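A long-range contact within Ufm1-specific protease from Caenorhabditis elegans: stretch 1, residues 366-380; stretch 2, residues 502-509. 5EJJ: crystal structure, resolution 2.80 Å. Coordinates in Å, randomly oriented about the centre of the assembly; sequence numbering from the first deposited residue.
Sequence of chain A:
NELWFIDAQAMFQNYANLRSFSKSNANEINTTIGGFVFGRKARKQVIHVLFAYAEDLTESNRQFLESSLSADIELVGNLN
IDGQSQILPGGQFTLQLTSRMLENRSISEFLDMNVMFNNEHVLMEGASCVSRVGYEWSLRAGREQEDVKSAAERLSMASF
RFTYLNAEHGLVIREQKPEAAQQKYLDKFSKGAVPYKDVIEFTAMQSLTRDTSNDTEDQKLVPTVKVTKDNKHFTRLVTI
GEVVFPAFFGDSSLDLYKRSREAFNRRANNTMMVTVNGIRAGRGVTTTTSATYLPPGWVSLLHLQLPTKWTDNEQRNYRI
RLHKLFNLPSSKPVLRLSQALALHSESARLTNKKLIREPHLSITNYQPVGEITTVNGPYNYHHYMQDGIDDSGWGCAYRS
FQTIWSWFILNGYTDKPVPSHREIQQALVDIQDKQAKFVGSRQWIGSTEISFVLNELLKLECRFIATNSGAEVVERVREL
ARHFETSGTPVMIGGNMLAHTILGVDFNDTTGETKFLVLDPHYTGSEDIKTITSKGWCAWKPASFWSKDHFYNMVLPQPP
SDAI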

# COMPACT_ATOMS: atom_id res chain seq x y z
N TYR A 366 10.76 16.48 12.44
CA TYR A 366 11.36 16.84 11.15
C TYR A 366 12.13 18.18 11.16
O TYR A 366 11.93 19.03 12.03
CB TYR A 366 10.35 16.73 9.98
CG TYR A 366 9.13 17.64 10.03
CD1 TYR A 366 8.22 17.67 8.97
CD2 TYR A 366 8.89 18.48 11.12
CE1 TYR A 366 7.10 18.50 9.00
CE2 TYR A 366 7.78 19.32 11.16
CZ TYR A 366 6.89 19.32 10.10
OH TYR A 366 5.79 20.15 10.15
N GLN A 367 13.01 18.34 10.19
CA GLN A 367 14.00 19.40 10.23
C GLN A 367 14.34 20.05 8.88
O GLN A 367 15.48 20.51 8.69
CB GLN A 367 15.31 18.82 10.80
CG GLN A 367 15.56 17.27 10.58
CD GLN A 367 15.48 16.79 9.10
OE1 GLN A 367 14.52 16.11 8.72
NE2 GLN A 367 16.49 17.12 8.29
N PRO A 368 13.37 20.13 7.94
CA PRO A 368 13.71 20.28 6.52
C PRO A 368 14.63 21.50 6.35
O PRO A 368 14.22 22.64 6.52
CB PRO A 368 12.35 20.39 5.83
CG PRO A 368 11.40 19.72 6.77
CD PRO A 368 11.90 20.11 8.12
N VAL A 369 15.88 21.22 6.01
CA VAL A 369 16.91 22.22 5.75
C VAL A 369 16.71 22.76 4.33
O VAL A 369 17.01 23.92 4.04
CB VAL A 369 18.32 21.60 5.88
CG1 VAL A 369 19.33 22.28 4.95
CG2 VAL A 369 18.79 21.63 7.33
N GLY A 370 16.18 21.92 3.46
CA GLY A 370 15.92 22.32 2.09
C GLY A 370 15.01 21.32 1.43
O GLY A 370 13.98 20.95 2.00
N GLU A 371 15.41 20.88 0.24
CA GLU A 371 14.62 19.98 -0.61
C GLU A 371 14.87 18.49 -0.33
O GLU A 371 15.98 17.99 -0.48
CB GLU A 371 14.91 20.28 -2.09
CG GLU A 371 14.22 19.35 -3.09
CD GLU A 371 12.75 19.69 -3.28
OE1 GLU A 371 12.16 19.19 -4.27
OE2 GLU A 371 12.18 20.44 -2.46
N ILE A 372 13.82 17.78 0.07
CA ILE A 372 13.96 16.36 0.39
C ILE A 372 13.52 15.42 -0.73
O ILE A 372 12.39 15.48 -1.22
CB ILE A 372 13.19 15.99 1.67
CG1 ILE A 372 13.87 16.61 2.89
CG2 ILE A 372 13.10 14.49 1.83
CD1 ILE A 372 13.30 16.11 4.20
N THR A 373 14.44 14.56 -1.15
CA THR A 373 14.10 13.43 -1.99
C THR A 373 14.37 12.16 -1.20
O THR A 373 15.42 11.98 -0.59
CB THR A 373 14.85 13.44 -3.34
OG1 THR A 373 14.67 14.71 -3.99
CG2 THR A 373 14.30 12.36 -4.26
N THR A 374 13.38 11.29 -1.17
CA THR A 374 13.41 10.16 -0.27
C THR A 374 13.27 8.88 -1.09
O THR A 374 13.08 8.94 -2.30
CB THR A 374 12.27 10.26 0.75
OG1 THR A 374 12.38 9.21 1.71
CG2 THR A 374 10.91 10.16 0.05
N VAL A 375 13.37 7.75 -0.41
CA VAL A 375 13.21 6.45 -1.05
C VAL A 375 11.77 6.30 -1.52
O VAL A 375 10.85 6.85 -0.92
CB VAL A 375 13.60 5.31 -0.08
CG1 VAL A 375 12.54 5.12 0.99
CG2 VAL A 375 13.82 4.01 -0.83
N ASN A 376 11.58 5.56 -2.60
CA ASN A 376 10.31 5.53 -3.32
C ASN A 376 9.19 4.67 -2.74
O ASN A 376 8.09 5.17 -2.52
CB ASN A 376 10.53 5.13 -4.76
CG ASN A 376 9.34 5.43 -5.62
OD1 ASN A 376 8.96 4.62 -6.48
ND2 ASN A 376 8.73 6.59 -5.39
N GLY A 377 9.44 3.38 -2.52
CA GLY A 377 8.43 2.51 -1.92
C GLY A 377 8.70 2.15 -0.47
O GLY A 377 9.39 2.89 0.24
N PRO A 378 8.13 1.03 0.01
CA PRO A 378 8.43 0.47 1.35
C PRO A 378 9.60 -0.55 1.37
O PRO A 378 9.96 -1.10 0.33
CB PRO A 378 7.12 -0.25 1.70
CG PRO A 378 6.67 -0.77 0.40
CD PRO A 378 7.00 0.32 -0.62
N TYR A 379 10.15 -0.80 2.56
CA TYR A 379 11.27 -1.72 2.77
C TYR A 379 11.21 -2.18 4.23
O TYR A 379 10.44 -1.61 5.01
CB TYR A 379 12.60 -0.99 2.54
CG TYR A 379 12.72 0.21 3.45
CD1 TYR A 379 13.29 0.09 4.71
CD2 TYR A 379 12.21 1.44 3.07
CE1 TYR A 379 13.35 1.17 5.55
CE2 TYR A 379 12.27 2.53 3.91
CZ TYR A 379 12.84 2.39 5.16
OH TYR A 379 12.90 3.48 6.00
N ASN A 380 12.02 -3.17 4.61
CA ASN A 380 12.18 -3.51 6.04
C ASN A 380 13.55 -3.12 6.59
O ASN A 380 14.48 -2.85 5.84
CB ASN A 380 11.96 -5.00 6.31
CG ASN A 380 10.49 -5.40 6.25
OD1 ASN A 380 9.63 -4.71 6.81
ND2 ASN A 380 10.21 -6.52 5.58
N ILE A 502 21.49 4.34 2.63
CA ILE A 502 21.00 5.71 2.48
C ILE A 502 19.56 5.75 1.93
O ILE A 502 19.28 5.29 0.82
CB ILE A 502 21.93 6.57 1.60
CG1 ILE A 502 23.27 6.80 2.30
CG2 ILE A 502 21.29 7.92 1.29
CD1 ILE A 502 24.26 7.60 1.47
N LEU A 503 18.66 6.31 2.73
CA LEU A 503 17.24 6.36 2.40
C LEU A 503 16.80 7.66 1.74
O LEU A 503 15.78 7.71 1.07
CB LEU A 503 16.41 6.11 3.66
CG LEU A 503 16.66 4.71 4.23
CD1 LEU A 503 15.89 4.53 5.51
CD2 LEU A 503 16.27 3.68 3.20
N GLY A 504 17.57 8.72 1.94
CA GLY A 504 17.22 9.99 1.34
C GLY A 504 18.21 11.10 1.61
O GLY A 504 19.14 10.95 2.41
N VAL A 505 18.00 12.22 0.94
CA VAL A 505 18.85 13.38 1.09
C VAL A 505 18.04 14.64 1.52
O VAL A 505 16.82 14.66 1.41
CB VAL A 505 19.66 13.61 -0.21
CG1 VAL A 505 20.70 12.52 -0.35
CG2 VAL A 505 18.75 13.59 -1.41
N ASP A 506 18.73 15.65 2.05
CA ASP A 506 18.11 16.92 2.44
C ASP A 506 18.94 18.04 1.81
O ASP A 506 19.82 18.62 2.46
CB ASP A 506 18.11 17.06 3.97
CG ASP A 506 17.05 18.04 4.49
OD1 ASP A 506 16.72 17.98 5.71
OD2 ASP A 506 16.56 18.85 3.68
N PHE A 507 18.67 18.34 0.54
CA PHE A 507 19.54 19.18 -0.28
C PHE A 507 18.98 20.58 -0.58
O PHE A 507 17.91 20.73 -1.16
CB PHE A 507 19.86 18.45 -1.58
CG PHE A 507 20.67 19.26 -2.55
CD1 PHE A 507 21.74 20.03 -2.11
CD2 PHE A 507 20.38 19.23 -3.90
CE1 PHE A 507 22.49 20.77 -3.00
CE2 PHE A 507 21.13 19.96 -4.81
CZ PHE A 507 22.18 20.74 -4.36
N ASN A 508 19.75 21.60 -0.19
CA ASN A 508 19.40 23.02 -0.36
C ASN A 508 20.29 23.67 -1.44
O ASN A 508 21.38 24.15 -1.12
CB ASN A 508 19.57 23.72 0.99
CG ASN A 508 19.10 25.17 0.99
OD1 ASN A 508 19.30 25.91 0.03
ND2 ASN A 508 18.49 25.58 2.10
N ASP A 509 19.83 23.71 -2.69
CA ASP A 509 20.68 24.12 -3.82
C ASP A 509 21.23 25.56 -3.76
O ASP A 509 22.12 25.92 -4.53
CB ASP A 509 19.98 23.88 -5.17
CG ASP A 509 18.60 24.53 -5.24
OD1 ASP A 509 18.24 25.30 -4.32
OD2 ASP A 509 17.87 24.26 -6.22

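The carboxylate of Asp 506, a side chain on the stretch 2 strand, is gripped by a loop more than 130 residues earlier in the chain. Gly 370 N donates to Asp 506 OD2 at 3.1 Å, the best formed of these bonds. Val 369 N lies 3.4 Å from both OD1 and OD2 of Asp 506, two weak hydrogen bonds, although the approach to OD1 is almost linear. Gln 367 NE2 comes within 2.7 Å of Asp 506 OD1, but its hydrogen points well off the line and this bond too is weak. Two consecutive backbone amides and a side-chain amide thus converge on one acceptor group, and Asp 506 is buried despite its charge. With chi1 at -158° (t), the carboxylate of Asp 506 comes near the loop, and its OD2 lies 3.6 Å from Ile 372 CG1, in the weakly bonded strand that follows.

The side-chain amide of Asn 508 fastens the same loop: its ND2 donates to Val 369 O at 3.0 Å. Val 369 is therefore held through both its amide and its carbonyl. Next to it, Gly 370 passes close to Asn 508, with a CA–CA separation of 4.3 Å. A CB built on Gly 370 would fall 2.7 Å from Asn 508 CB, so the approach leaves no room for a CB at this position.

Beyond the loop the chain runs antiparallel to strand 502-507, with an angle of 170° between the strand directions. Glu 371 and Phe 507 form a reciprocal pair: Glu 371 N to Phe 507 O and Phe 507 N to Glu 371 O are both 2.9 Å. Pairing is less even two residues on. Val 505 N donates to Thr 373 O at 3.0 Å, whereas the return bond from Thr 373 N to Val 505 O is stretched to 3.5 Å and weak. Between these pairs, Ile 372 CA directs its hydrogen at Val 505 O, 3.5 Å away.

The CA–CA separation is smallest at Thr 374 and Gly 504, 4.1 Å. An ideal CB on Gly 504 would lie 2.9 Å from Thr 373 O, a clash, and 3.2 Å from Thr 374 CA, so here again a glycine fits where the chains are close.

At the far end the side-chain packing is apolar. The CA-to-CB bond of Leu 503 points sideways, but the end of its side chain comes nearer and reaches the Tyr 379 ring, placing CD2 over one face while its CD1 sits 3.7 Å from Tyr 379 CZ. The Tyr 379 hydroxyl is hydrogen-bonded elsewhere in the structure. In total, the two stretches bury 624 Å² between them.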